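Long-range contacts in autoinducer 2-binding protein LsrB (Clostridium saccharobutylicum DSM 13864, PDB 6DSP), which binds the quorum-sensing signal autoinducer-2 in the cleft between its two domains, as a receptor of the LsrB family of solute-binding proteins: residues 226-231 / 249-254; 91-96 / 114-119; 154-159 / 184-189; 274-279 / 329-334; 161-166 / 193-198. All blocks are in the same frame, centred on the assembly; numbering follows the deposited sequence.

Interaction 1: 226-231 / 249-254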
# COMPACT_ATOMS: atom_id res chain seq x y z
N THR A 226 -2.52 -8.48 -2.65
CA THR A 226 -2.61 -9.92 -2.82
C THR A 226 -3.88 -10.46 -2.18
O THR A 226 -4.59 -11.29 -2.77
CB THR A 226 -1.38 -10.63 -2.18
OG1 THR A 226 -0.17 -10.01 -2.63
CG2 THR A 226 -1.33 -12.06 -2.60
N ALA A 227 -4.19 -9.99 -0.97
CA ALA A 227 -5.41 -10.46 -0.31
C ALA A 227 -6.66 -10.17 -1.13
O ALA A 227 -7.58 -10.98 -1.15
CB ALA A 227 -5.55 -9.79 1.05
N LEU A 228 -6.73 -9.00 -1.79
CA LEU A 228 -7.95 -8.66 -2.51
C LEU A 228 -8.23 -9.61 -3.68
O LEU A 228 -9.32 -10.20 -3.72
CB LEU A 228 -7.93 -7.18 -2.93
CG LEU A 228 -9.17 -6.79 -3.76
CD1 LEU A 228 -10.50 -7.07 -3.01
CD2 LEU A 228 -9.11 -5.33 -4.17
N PRO A 229 -7.31 -9.82 -4.63
CA PRO A 229 -7.61 -10.80 -5.69
C PRO A 229 -7.72 -12.21 -5.16
O PRO A 229 -8.52 -13.00 -5.67
CB PRO A 229 -6.46 -10.63 -6.69
CG PRO A 229 -5.33 -9.96 -5.87
CD PRO A 229 -6.07 -9.06 -4.89
N GLY A 230 -6.97 -12.56 -4.10
CA GLY A 230 -7.12 -13.90 -3.55
C GLY A 230 -8.50 -14.10 -2.94
O GLY A 230 -9.09 -15.17 -3.08
N GLN A 231 -9.01 -13.07 -2.25
CA GLN A 231 -10.34 -13.19 -1.65
C GLN A 231 -11.41 -13.26 -2.72
O GLN A 231 -12.39 -13.99 -2.58
CB GLN A 231 -10.58 -11.98 -0.77
CG GLN A 231 -11.86 -12.12 0.08
CD GLN A 231 -11.73 -13.26 1.05
OE1 GLN A 231 -10.93 -13.19 1.99
NE2 GLN A 231 -12.54 -14.32 0.86
N GLY A 249 -11.24 -3.54 -1.08
CA GLY A 249 -9.85 -3.50 -0.70
C GLY A 249 -9.06 -2.66 -1.68
O GLY A 249 -9.63 -1.83 -2.40
N PHE A 250 -7.74 -2.86 -1.66
CA PHE A 250 -6.83 -2.12 -2.52
C PHE A 250 -6.09 -3.06 -3.47
O PHE A 250 -5.45 -4.02 -3.02
CB PHE A 250 -5.78 -1.39 -1.68
CG PHE A 250 -6.31 -0.23 -0.85
CD1 PHE A 250 -7.37 0.60 -1.30
CD2 PHE A 250 -5.70 0.07 0.36
CE1 PHE A 250 -7.79 1.69 -0.53
CE2 PHE A 250 -6.11 1.17 1.13
CZ PHE A 250 -7.16 1.97 0.68
N ALA A 251 -6.10 -2.72 -4.77
CA ALA A 251 -5.28 -3.44 -5.75
C ALA A 251 -5.27 -2.63 -7.03
O ALA A 251 -6.20 -1.87 -7.30
CB ALA A 251 -5.81 -4.85 -6.02
N SER A 252 -4.20 -2.79 -7.81
CA SER A 252 -4.16 -2.13 -9.11
C SER A 252 -5.28 -2.68 -10.00
O SER A 252 -5.64 -3.86 -9.93
CB SER A 252 -2.76 -2.21 -9.74
OG SER A 252 -2.24 -3.54 -9.72
N PRO A 253 -5.86 -1.84 -10.85
CA PRO A 253 -7.13 -2.22 -11.50
C PRO A 253 -7.03 -3.36 -12.49
O PRO A 253 -7.97 -4.16 -12.56
CB PRO A 253 -7.59 -0.91 -12.14
CG PRO A 253 -6.31 -0.09 -12.30
CD PRO A 253 -5.48 -0.43 -11.10
N ASN A 254 -5.94 -3.46 -13.26
CA ASN A 254 -5.89 -4.56 -14.22
C ASN A 254 -6.03 -5.91 -13.52
O ASN A 254 -6.63 -6.84 -14.09
CB ASN A 254 -4.59 -4.55 -15.04
CG ASN A 254 -4.57 -3.46 -16.11
OD1 ASN A 254 -5.51 -2.69 -16.27
ND2 ASN A 254 -3.45 -3.39 -16.84
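Leu228 turns its CG anti to the backbone N (chi1 177°), beside the carbonyl carbon, and from there the branch reaches across to the chain at Gly249 and Ala251. Its CD2 methyl does most of the touching: it lies 3.7 Å from Gly249 C and packs against Ala251 CB at 3.8 Å, while CD1 comes to 4.1 Å from Gly249 N. Gly249 adopts phi 157° and psi -161°, a conformation suited to glycine, and the leucine lies against bare main chain there. Pro229 adds a looser touch, CD to Ala251 CB at 4.4 Å. The contact belongs to the beta-alpha-beta unit of strand 219-222, helix 227-237 and strand 246-249 in the four-stranded parallel sheet, and it lets the first turn of the helix rest on the chain just as that chain leaves the last strand. Phe250 sets off away from the helix, and its ring enters the autoinducer-2 pocket, where it meets Trp171 and Trp271 edge-to-face. Asp224, another pocket residue, accepts the backbone N-H groups of Thr226 and Ala227 on OD2.

Interaction 2: 91-96 / 114-119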
# COMPACT_ATOMS: atom_id res chain seq x y z
N GLY A 91 12.64 -4.85 11.06
CA GLY A 91 13.57 -5.79 10.45
C GLY A 91 14.50 -5.20 9.42
O GLY A 91 15.43 -5.90 9.00
N VAL A 92 14.31 -3.96 9.01
CA VAL A 92 15.26 -3.34 8.10
C VAL A 92 15.96 -2.14 8.71
O VAL A 92 16.79 -1.51 8.03
CB VAL A 92 14.61 -2.94 6.75
CG1 VAL A 92 14.23 -4.18 5.98
CG2 VAL A 92 13.45 -1.97 6.98
N LYS A 93 15.68 -1.82 9.97
CA LYS A 93 16.27 -0.62 10.58
C LYS A 93 17.80 -0.66 10.52
O LYS A 93 18.45 0.31 10.10
CB LYS A 93 15.76 -0.43 12.01
CG LYS A 93 16.16 0.88 12.65
CD LYS A 93 15.59 1.02 14.03
CE LYS A 93 15.87 2.41 14.56
NZ LYS A 93 15.44 2.60 15.96
N ASP A 94 18.42 -1.76 10.99
CA ASP A 94 19.88 -1.83 11.03
C ASP A 94 20.48 -1.76 9.63
O ASP A 94 21.49 -1.07 9.42
CB ASP A 94 20.35 -3.11 11.71
CG ASP A 94 20.02 -3.16 13.19
OD1 ASP A 94 19.59 -2.17 13.80
OD2 ASP A 94 20.20 -4.24 13.76
N ALA A 95 19.88 -2.43 8.65
CA ALA A 95 20.44 -2.39 7.31
C ALA A 95 20.36 -0.97 6.74
O ALA A 95 21.25 -0.55 5.99
CB ALA A 95 19.67 -3.35 6.42
N LEU A 96 19.29 -0.22 7.06
CA LEU A 96 19.17 1.13 6.54
C LEU A 96 20.11 2.08 7.24
O LEU A 96 20.62 3.02 6.62
CB LEU A 96 17.72 1.61 6.66
CG LEU A 96 16.74 0.87 5.70
CD1 LEU A 96 15.31 1.36 5.94
CD2 LEU A 96 17.12 1.03 4.23
N ASP A 114 11.00 3.36 10.43
CA ASP A 114 11.20 4.35 11.48
C ASP A 114 11.70 5.63 10.81
O ASP A 114 12.69 5.58 10.07
CB ASP A 114 12.26 3.80 12.45
CG ASP A 114 12.53 4.70 13.64
OD1 ASP A 114 12.33 5.91 13.54
OD2 ASP A 114 12.99 4.15 14.67
N PRO A 115 11.05 6.78 11.02
CA PRO A 115 11.45 7.99 10.28
C PRO A 115 12.86 8.46 10.62
O PRO A 115 13.39 9.33 9.92
CB PRO A 115 10.38 9.02 10.69
CG PRO A 115 9.17 8.13 11.01
CD PRO A 115 9.79 6.99 11.77
N SER A 116 13.48 7.94 11.68
CA SER A 116 14.86 8.29 12.01
C SER A 116 15.88 7.64 11.08
O SER A 116 17.06 8.03 11.09
CB SER A 116 15.16 7.93 13.47
OG SER A 116 15.22 6.51 13.61
N VAL A 117 15.45 6.69 10.23
CA VAL A 117 16.39 6.01 9.35
C VAL A 117 16.05 6.18 7.88
O VAL A 117 16.59 5.47 7.03
CB VAL A 117 16.61 4.53 9.73
CG1 VAL A 117 17.03 4.42 11.19
CG2 VAL A 117 15.38 3.67 9.46
N ARG A 118 15.19 7.14 7.54
CA ARG A 118 15.00 7.51 6.14
C ARG A 118 14.74 9.02 6.07
O ARG A 118 14.33 9.64 7.05
CB ARG A 118 13.84 6.73 5.51
CG ARG A 118 12.44 6.85 6.25
CD ARG A 118 11.72 8.06 5.78
NE ARG A 118 10.38 8.14 6.38
CZ ARG A 118 9.92 9.24 6.95
NH1 ARG A 118 10.68 10.34 7.03
NH2 ARG A 118 8.68 9.26 7.39
N LYS A 119 14.96 9.59 4.89
CA LYS A 119 14.82 11.03 4.70
C LYS A 119 13.39 11.42 4.33
O LYS A 119 12.74 12.15 5.07
CB LYS A 119 15.86 11.58 3.70
CG LYS A 119 17.33 11.25 4.07
CD LYS A 119 17.58 11.34 5.57
CE LYS A 119 17.48 12.74 6.11
NZ LYS A 119 17.69 12.81 7.64
O HOH W 1 19.25 5.39 7.32
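Leu96 and Val117 are joined through a water that spends a proton on each of their carbonyl oxygens, lying 2.8 Å from Leu96 O and 2.7 Å from Val117 O. The peptide groups of a helix and of a loop are thus coupled without a direct bond between them. Beside this bridge the Leu96 CB meets Val117 CG2 at 4.2 Å, a small apolar touch on the outside of the N-terminal domain, where helix 89-101 covers the loop that connects strands 105-109 and 120-123. Leu96 continues inward to Ile71, Leu84 and Val106. Lys93 crosses Val117 at about a right angle, its CG 3.9 Å from Val117 CG1. With CG anti to the backbone N (chi1 -172°) and the rest of the chain extended, the lysine carries its ammonium past the valine to Asp114, where NZ lies 3.2 Å from OD2 in a salt bridge whose hydrogen bond is weak. The other carboxylate oxygen works within the loop: OD1 accepts from Ser116 N at 3.0 Å, nearly straight at 170°, forming an Asx turn, although the donor sits 41° out of the carboxylate plane. Asp114 therefore divides its two oxygens between turn and helix. The turn probably limits how the carboxylate can swing and keeps its charge near Lys93, but the long, weak bond suggests only a modest contribution.

Interaction 3: 154-159 / 184-189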
# COMPACT_ATOMS: atom_id res chain seq x y z
N ILE A 154 -23.77 -5.50 10.55
CA ILE A 154 -22.90 -6.02 9.49
C ILE A 154 -21.76 -6.83 10.11
O ILE A 154 -21.01 -6.32 10.95
CB ILE A 154 -22.35 -4.85 8.66
CG1 ILE A 154 -23.46 -4.06 7.92
CG2 ILE A 154 -21.19 -5.29 7.71
CD1 ILE A 154 -24.30 -4.90 6.97
N LYS A 155 -21.60 -8.07 9.65
CA LYS A 155 -20.51 -8.93 10.08
C LYS A 155 -19.34 -8.76 9.13
O LYS A 155 -19.51 -8.84 7.90
CB LYS A 155 -20.97 -10.39 10.06
CG LYS A 155 -21.93 -10.74 11.21
CD LYS A 155 -22.25 -12.23 11.23
CE LYS A 155 -23.02 -12.58 12.48
NZ LYS A 155 -23.29 -14.03 12.62
N TYR A 156 -18.17 -8.46 9.67
CA TYR A 156 -17.04 -8.16 8.79
C TYR A 156 -15.73 -8.61 9.44
O TYR A 156 -15.66 -8.93 10.62
CB TYR A 156 -16.97 -6.66 8.47
CG TYR A 156 -16.46 -5.86 9.63
CD1 TYR A 156 -17.30 -5.48 10.70
CD2 TYR A 156 -15.13 -5.49 9.69
CE1 TYR A 156 -16.79 -4.78 11.77
CE2 TYR A 156 -14.63 -4.78 10.77
CZ TYR A 156 -15.44 -4.45 11.79
OH TYR A 156 -14.93 -3.75 12.84
N CYS A 157 -14.68 -8.59 8.62
CA CYS A 157 -13.32 -8.69 9.17
C CYS A 157 -12.36 -8.10 8.15
O CYS A 157 -12.74 -7.75 7.03
CB CYS A 157 -12.92 -10.14 9.51
SG CYS A 157 -12.63 -11.24 8.12
N TRP A 158 -11.09 -8.03 8.56
CA TRP A 158 -9.99 -7.56 7.72
C TRP A 158 -9.12 -8.74 7.30
O TRP A 158 -8.90 -9.68 8.09
CB TRP A 158 -9.10 -6.56 8.49
CG TRP A 158 -9.80 -5.31 8.92
CD1 TRP A 158 -10.68 -5.17 9.96
CD2 TRP A 158 -9.61 -4.01 8.37
NE1 TRP A 158 -11.08 -3.86 10.05
CE2 TRP A 158 -10.43 -3.12 9.10
CE3 TRP A 158 -8.82 -3.50 7.34
CZ2 TRP A 158 -10.52 -1.76 8.79
CZ3 TRP A 158 -8.89 -2.16 7.04
CH2 TRP A 158 -9.72 -1.29 7.77
N HIS A 159 -8.67 -8.72 6.04
CA HIS A 159 -7.77 -9.74 5.47
C HIS A 159 -6.66 -8.98 4.76
O HIS A 159 -6.91 -8.29 3.76
CB HIS A 159 -8.55 -10.63 4.48
CG HIS A 159 -7.69 -11.61 3.72
ND1 HIS A 159 -8.18 -12.39 2.69
CD2 HIS A 159 -6.36 -11.89 3.81
CE1 HIS A 159 -7.20 -13.12 2.18
NE2 HIS A 159 -6.08 -12.83 2.84
N PRO A 184 -21.43 1.49 15.12
CA PRO A 184 -21.28 0.65 16.32
C PRO A 184 -22.02 -0.68 16.24
O PRO A 184 -21.65 -1.59 16.99
CB PRO A 184 -21.84 1.52 17.45
CG PRO A 184 -22.81 2.43 16.74
CD PRO A 184 -22.15 2.74 15.41
N ASN A 185 -23.02 -0.82 15.36
CA ASN A 185 -23.72 -2.08 15.23
C ASN A 185 -22.94 -3.13 14.46
O ASN A 185 -23.27 -4.32 14.54
CB ASN A 185 -25.10 -1.88 14.56
CG ASN A 185 -26.04 -1.05 15.39
OD1 ASN A 185 -25.81 -0.83 16.58
ND2 ASN A 185 -27.13 -0.61 14.77
N TRP A 186 -21.91 -2.74 13.71
CA TRP A 186 -21.15 -3.74 12.99
C TRP A 186 -20.41 -4.63 13.97
O TRP A 186 -20.04 -4.21 15.08
CB TRP A 186 -20.15 -3.08 12.04
CG TRP A 186 -20.74 -2.33 10.86
CD1 TRP A 186 -22.02 -1.88 10.70
CD2 TRP A 186 -20.03 -1.94 9.67
NE1 TRP A 186 -22.15 -1.24 9.49
CE2 TRP A 186 -20.94 -1.27 8.84
CE3 TRP A 186 -18.70 -2.11 9.23
CZ2 TRP A 186 -20.57 -0.74 7.60
CZ3 TRP A 186 -18.34 -1.59 8.00
CH2 TRP A 186 -19.25 -0.92 7.20
N GLN A 187 -20.14 -5.87 13.55
CA GLN A 187 -19.49 -6.87 14.38
C GLN A 187 -18.28 -7.39 13.64
O GLN A 187 -18.40 -7.99 12.57
CB GLN A 187 -20.45 -8.04 14.64
CG GLN A 187 -21.72 -7.62 15.39
CD GLN A 187 -22.68 -8.77 15.60
OE1 GLN A 187 -22.35 -9.92 15.32
NE2 GLN A 187 -23.87 -8.47 16.10
N ASN A 188 -17.11 -7.20 14.24
CA ASN A 188 -15.90 -7.77 13.67
C ASN A 188 -15.85 -9.23 14.10
O ASN A 188 -15.67 -9.54 15.28
CB ASN A 188 -14.67 -7.00 14.14
CG ASN A 188 -13.40 -7.48 13.47
OD1 ASN A 188 -13.29 -8.65 13.10
ND2 ASN A 188 -12.43 -6.59 13.30
N VAL A 189 -16.07 -10.15 13.14
CA VAL A 189 -16.16 -11.57 13.47
C VAL A 189 -14.80 -12.24 13.63
O VAL A 189 -14.74 -13.43 13.97
CB VAL A 189 -17.07 -12.34 12.49
CG1 VAL A 189 -18.46 -11.77 12.53
CG2 VAL A 189 -16.54 -12.28 11.05
O HOH W 2 -10.50 -8.20 11.41
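The Tyr156 ring is sandwiched across the strand pair: Asn188 CA lies over one face, 4.0 Å from the ring centroid, and Trp186 CE3 over the opposite one. The two strands, 155-160 and 187-195, begin and end a beta-alpha-beta unit connected by helix 166-182, and run parallel, Lys155 opposite Gln187 and Tyr156 opposite Asn188. The indole presents its edge to the second tyrosine face in an edge-to-face pair, with 5.7 Å between the centroids of the tyrosine and six-membered rings and the planes at 61°. Ile154 O and Trp158 NE1 lie at the tyrosine edge, in its plane. Trp186 has Ile154 over a face of its own, with CB 3.6 Å from the centroid of the five-membered ring and only 6° off its normal, a CH-pi contact. Three backbone bonds sew the strands together: Gln187 N to Ile154 O, Tyr156 N to Gln187 O, and Val189 N to Tyr156 O. On the face carrying Lys155 and Gln187 these two side chains run side by side, and the lysine amine goes on to a salt bridge with Asp216. On the other face, Glu176 of the connecting helix gathers the polar ends, OE1 bonding to Tyr156 OH and Trp158 NE1, OE2 to Asn188 ND2. Asn188 CB rests 3.5 Å from Tyr156 OH, and its OD1 accepts from Ala190 N. Asn188 ND2 also donates at 3.1 Å to a water, which accepts from Trp158 N at 2.9 Å as well.

Interaction 4: 274-279 / 329-334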
# COMPACT_ATOMS: atom_id res chain seq x y z
N GLY A 274 2.23 4.02 -10.21
CA GLY A 274 3.33 4.33 -11.10
C GLY A 274 3.93 5.69 -10.83
O GLY A 274 5.15 5.82 -10.73
N ILE A 275 3.09 6.72 -10.69
CA ILE A 275 3.61 8.03 -10.35
C ILE A 275 4.18 8.02 -8.94
O ILE A 275 5.18 8.69 -8.66
CB ILE A 275 2.57 9.14 -10.59
CG1 ILE A 275 3.28 10.45 -10.98
CG2 ILE A 275 1.74 9.41 -9.37
CD1 ILE A 275 2.35 11.48 -11.54
N GLN A 276 3.60 7.23 -8.05
CA GLN A 276 4.12 7.14 -6.69
C GLN A 276 5.54 6.58 -6.68
O GLN A 276 6.43 7.12 -6.02
CB GLN A 276 3.20 6.28 -5.83
CG GLN A 276 3.67 6.26 -4.37
CD GLN A 276 2.89 5.27 -3.51
OE1 GLN A 276 2.12 4.47 -4.03
NE2 GLN A 276 3.04 5.38 -2.20
N GLY A 277 5.76 5.46 -7.39
CA GLY A 277 7.11 4.90 -7.44
C GLY A 277 8.08 5.88 -8.07
O GLY A 277 9.20 6.06 -7.60
N ALA A 278 7.64 6.55 -9.14
CA ALA A 278 8.49 7.55 -9.78
C ALA A 278 8.83 8.67 -8.81
O ALA A 278 9.98 9.11 -8.74
CB ALA A 278 7.80 8.11 -11.02
N MET A 279 7.84 9.15 -8.05
CA MET A 279 8.10 10.23 -7.11
C MET A 279 9.08 9.81 -6.02
O MET A 279 9.95 10.59 -5.63
CB MET A 279 6.78 10.70 -6.50
CG MET A 279 5.89 11.47 -7.48
SD MET A 279 4.20 11.64 -6.85
CE MET A 279 4.51 12.71 -5.47
N VAL A 329 5.91 13.08 1.69
CA VAL A 329 5.19 13.64 0.55
C VAL A 329 3.96 12.78 0.35
O VAL A 329 4.06 11.55 0.29
CB VAL A 329 6.07 13.64 -0.71
CG1 VAL A 329 5.26 13.98 -1.94
CG2 VAL A 329 7.24 14.61 -0.53
N LEU A 330 2.78 13.41 0.27
CA LEU A 330 1.51 12.72 0.09
C LEU A 330 1.02 12.81 -1.35
O LEU A 330 1.02 13.89 -1.95
CB LEU A 330 0.45 13.38 1.00
CG LEU A 330 0.66 13.09 2.50
CD1 LEU A 330 -0.15 14.05 3.38
CD2 LEU A 330 0.35 11.63 2.82
N LEU A 331 0.52 11.69 -1.89
CA LEU A 331 -0.16 11.77 -3.17
C LEU A 331 -1.42 12.62 -3.03
O LEU A 331 -2.14 12.52 -2.02
CB LEU A 331 -0.59 10.37 -3.61
CG LEU A 331 0.53 9.41 -3.99
CD1 LEU A 331 -0.11 8.17 -4.57
CD2 LEU A 331 1.51 10.05 -4.98
N PRO A 332 -1.74 13.44 -4.04
CA PRO A 332 -2.92 14.30 -3.94
C PRO A 332 -4.25 13.59 -4.12
O PRO A 332 -5.29 14.18 -3.78
CB PRO A 332 -2.71 15.32 -5.07
CG PRO A 332 -1.87 14.62 -6.06
CD PRO A 332 -0.94 13.75 -5.23
N GLU A 333 -4.29 12.39 -4.67
CA GLU A 333 -5.59 11.77 -4.86
C GLU A 333 -5.49 10.26 -4.78
O GLU A 333 -4.42 9.68 -4.98
CB GLU A 333 -6.30 12.22 -6.15
CG GLU A 333 -5.82 11.55 -7.38
CD GLU A 333 -6.43 12.17 -8.63
OE1 GLU A 333 -7.07 13.23 -8.52
OE2 GLU A 333 -6.25 11.59 -9.73
N ARG A 334 -6.60 9.65 -4.40
CA ARG A 334 -6.82 8.21 -4.47
C ARG A 334 -7.99 7.95 -5.40
O ARG A 334 -8.75 8.87 -5.75
CB ARG A 334 -7.03 7.63 -3.07
CG ARG A 334 -5.75 7.73 -2.22
CD ARG A 334 -5.99 8.35 -0.85
NE ARG A 334 -6.36 9.75 -0.96
CZ ARG A 334 -5.50 10.75 -1.14
NH1 ARG A 334 -4.19 10.53 -1.23
NH2 ARG A 334 -5.97 11.98 -1.23
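Leu331 takes the sulfur of Met279 against one of its methyls, SD lying 3.6 Å from CD2, and meets Gln276 with the other, CD1 being 4.0 Å from Gln276 CB. This buried apolar contact seats helix 273-288 on the eight-stranded mixed sheet of the N-terminal domain, where strand 327-330 runs out into a loop. Met279 is bent at its last torsion (chi3 67°), which sets CE 3.8 Å from Val329 CG1, while the same methyl stays within 4.0 Å of Leu331 CD2. Ile275, one helical turn before Met279, closes the group more loosely, its CG2 at 4.4 Å from Leu331 CD2. Beyond this first shell Met279 also packs on Val122, and Leu331 on Trp271, a residue of the autoinducer-2 pocket. Beyond CB, Gln276 turns to polar partners: its amide nitrogen is bonded to Gln124 OE1 and Val122 O, with a weak bond from Trp271 NE1 to Gln276 OE1, and since Gln124 and Trp271 both line the pocket, Gln276 probably helps to position them as part of a second shell. Arg334 NH1, which also bonds to the backbone O of Gln124, donates to Leu331 O at 3.0 Å with an N-H...O angle of 164°, the oxygen lying in the guanidinium plane but the nitrogen standing 47° out of the carbonyl plane.

Interaction 5: 161-166 / 193-198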
# COMPACT_ATOMS: atom_id res chain seq x y z
N SER A 161 -1.90 -8.50 4.70
CA SER A 161 -0.64 -9.22 4.57
C SER A 161 -0.13 -9.79 5.89
O SER A 161 0.12 -10.99 5.99
CB SER A 161 0.41 -8.32 3.93
OG SER A 161 0.68 -7.17 4.72
N ASN A 162 0.12 -8.94 6.89
CA ASN A 162 0.76 -9.40 8.11
C ASN A 162 0.53 -8.37 9.21
O ASN A 162 0.15 -7.23 8.95
CB ASN A 162 2.26 -9.71 7.88
CG ASN A 162 3.10 -8.44 7.70
OD1 ASN A 162 3.24 -7.66 8.62
ND2 ASN A 162 3.64 -8.21 6.49
N ALA A 163 0.80 -8.79 10.46
CA ALA A 163 0.44 -8.05 11.65
C ALA A 163 1.42 -6.92 11.97
O ALA A 163 1.14 -6.15 12.90
CB ALA A 163 0.39 -8.99 12.85
N THR A 164 2.56 -6.78 11.26
CA THR A 164 3.54 -5.76 11.64
C THR A 164 3.80 -4.70 10.59
O THR A 164 4.29 -3.64 10.96
CB THR A 164 4.88 -6.38 12.05
OG1 THR A 164 5.50 -6.97 10.91
CG2 THR A 164 4.68 -7.41 13.14
N VAL A 165 3.50 -4.94 9.32
CA VAL A 165 3.83 -3.96 8.30
C VAL A 165 3.22 -2.59 8.64
O VAL A 165 2.07 -2.49 9.09
CB VAL A 165 3.39 -4.49 6.92
CG1 VAL A 165 1.88 -4.64 6.80
CG2 VAL A 165 3.95 -3.62 5.81
N THR A 166 3.94 -1.52 8.36
CA THR A 166 3.50 -0.20 8.81
C THR A 166 2.24 0.27 8.09
O THR A 166 1.28 0.70 8.75
CB THR A 166 4.63 0.79 8.67
OG1 THR A 166 5.69 0.33 9.51
CG2 THR A 166 4.21 2.17 9.07
N ASN A 193 -7.68 -10.44 12.76
CA ASN A 193 -7.46 -10.27 11.33
C ASN A 193 -6.96 -11.57 10.71
O ASN A 193 -6.38 -12.42 11.40
CB ASN A 193 -6.46 -9.17 10.97
CG ASN A 193 -6.75 -7.87 11.67
OD1 ASN A 193 -7.88 -7.37 11.67
ND2 ASN A 193 -5.71 -7.27 12.23
N TYR A 194 -7.18 -11.71 9.42
CA TYR A 194 -6.60 -12.80 8.66
C TYR A 194 -5.43 -12.28 7.84
O TYR A 194 -5.50 -11.21 7.23
CB TYR A 194 -7.65 -13.42 7.74
CG TYR A 194 -8.61 -14.35 8.46
CD1 TYR A 194 -9.82 -13.87 9.00
CD2 TYR A 194 -8.33 -15.70 8.56
CE1 TYR A 194 -10.71 -14.73 9.61
CE2 TYR A 194 -9.23 -16.58 9.18
CZ TYR A 194 -10.40 -16.08 9.71
OH TYR A 194 -11.29 -16.93 10.31
N TYR A 195 -4.37 -13.09 7.79
CA TYR A 195 -3.13 -12.70 7.13
C TYR A 195 -2.73 -13.74 6.09
O TYR A 195 -2.72 -14.94 6.36
CB TYR A 195 -1.98 -12.57 8.15
CG TYR A 195 -2.27 -11.51 9.18
CD1 TYR A 195 -2.48 -10.17 8.79
CD2 TYR A 195 -2.27 -11.82 10.55
CE1 TYR A 195 -2.76 -9.17 9.76
CE2 TYR A 195 -2.55 -10.85 11.51
CZ TYR A 195 -2.77 -9.53 11.12
OH TYR A 195 -3.02 -8.56 12.06
N SER A 196 -2.36 -13.26 4.89
CA SER A 196 -1.93 -14.16 3.81
C SER A 196 -0.54 -13.86 3.28
O SER A 196 -0.10 -14.52 2.32
CB SER A 196 -2.97 -14.26 2.69
OG SER A 196 -3.39 -12.98 2.25
N ASN A 197 0.20 -12.96 3.91
CA ASN A 197 1.64 -12.89 3.74
C ASN A 197 2.08 -12.52 2.34
O ASN A 197 3.23 -12.79 1.95
CB ASN A 197 2.33 -14.16 4.24
CG ASN A 197 1.88 -14.49 5.64
OD1 ASN A 197 2.12 -13.72 6.53
ND2 ASN A 197 1.22 -15.61 5.81
N GLN A 198 1.19 -11.89 1.58
CA GLN A 198 1.44 -11.49 0.19
C GLN A 198 1.77 -12.66 -0.71
O GLN A 198 2.41 -12.48 -1.76
CB GLN A 198 2.47 -10.36 0.09
CG GLN A 198 2.02 -9.16 0.90
CD GLN A 198 2.99 -8.03 0.90
OE1 GLN A 198 3.86 -7.94 1.78
NE2 GLN A 198 2.90 -7.18 -0.11
O HOH W 3 2.89 -5.94 3.53
O HOH W 4 3.56 -9.73 4.00
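Ser161, Asn162 and Ala163 meet Tyr195, Asn197 and Gln198 in a contact between the loop after strand 155-160 and the end of strand 187-195 with the turn that follows it, on the cleft side of the C-terminal domain. A single direct hydrogen bond joins the two, Asn197 N to Ser161 O at 2.9 Å, with the donor in the carbonyl plane on a lone pair and an N-H...O angle of 142°. The Tyr195 ring packs over the backbone of 162-163: Asn162 C and Ala163 N sit over one face, Asn162 CA is 3.4 Å from CD1, and Ala163 CB is 3.6 Å from CZ. Asn193 ND2 donates to the tyrosine hydroxyl at 3.0 Å and so steadies the far end of the ring. Asn162 shapes its own loop, because OD1 receives both Thr164 N at 2.9 Å and Val165 N at 2.8 Å, the former making an Asx turn just ahead of helix 166-182. Toward the pocket Gln198 CG, anti to the carbonyl carbon (chi1 -57°), packs on Ser161 CB at 3.5 Å. Gln198 OE1 takes protons from two waters, one bonded to Ser161 OG, although weakly held by Gln198, and one accepting from Asn162 ND2. The Gln198 side chain comes within about 4 Å of the bound signal, and Ser161 OG bonds to the pocket residue Gln168. Around this junction, Tyr195 meets Tyr160 edge-to-face, Asn197 ND2 bonds to Gln202 of helix 200-213, and Val165 at the N-cap of helix 166-182 touches Lys29 and Ser111 of the opposing domain.

From the N terminus, interaction 2 comes first, closing a helix-strand-loop excursion in the N-terminal domain. In the C-terminal domain interactions 3 and 5 follow and cross, their segments alternating along the chain: both pair strand 155-160 or its exit with strand 187-195, and His159 NE2 bonds to Ser196 OG between them. Interaction 1 comes next in series, closing the loop from helix 227-237 to the exit of strand 246-249 and touching interaction 3 through Gln231 and His159, and interaction 5 through Thr226 and Gln198. Interaction 4 comes last, bridging the longest loop and tying helix 273-288 to strand 327-330 of the N-terminal sheet; its centre lies about 31 Å from that of interaction 3, across the chain's centre.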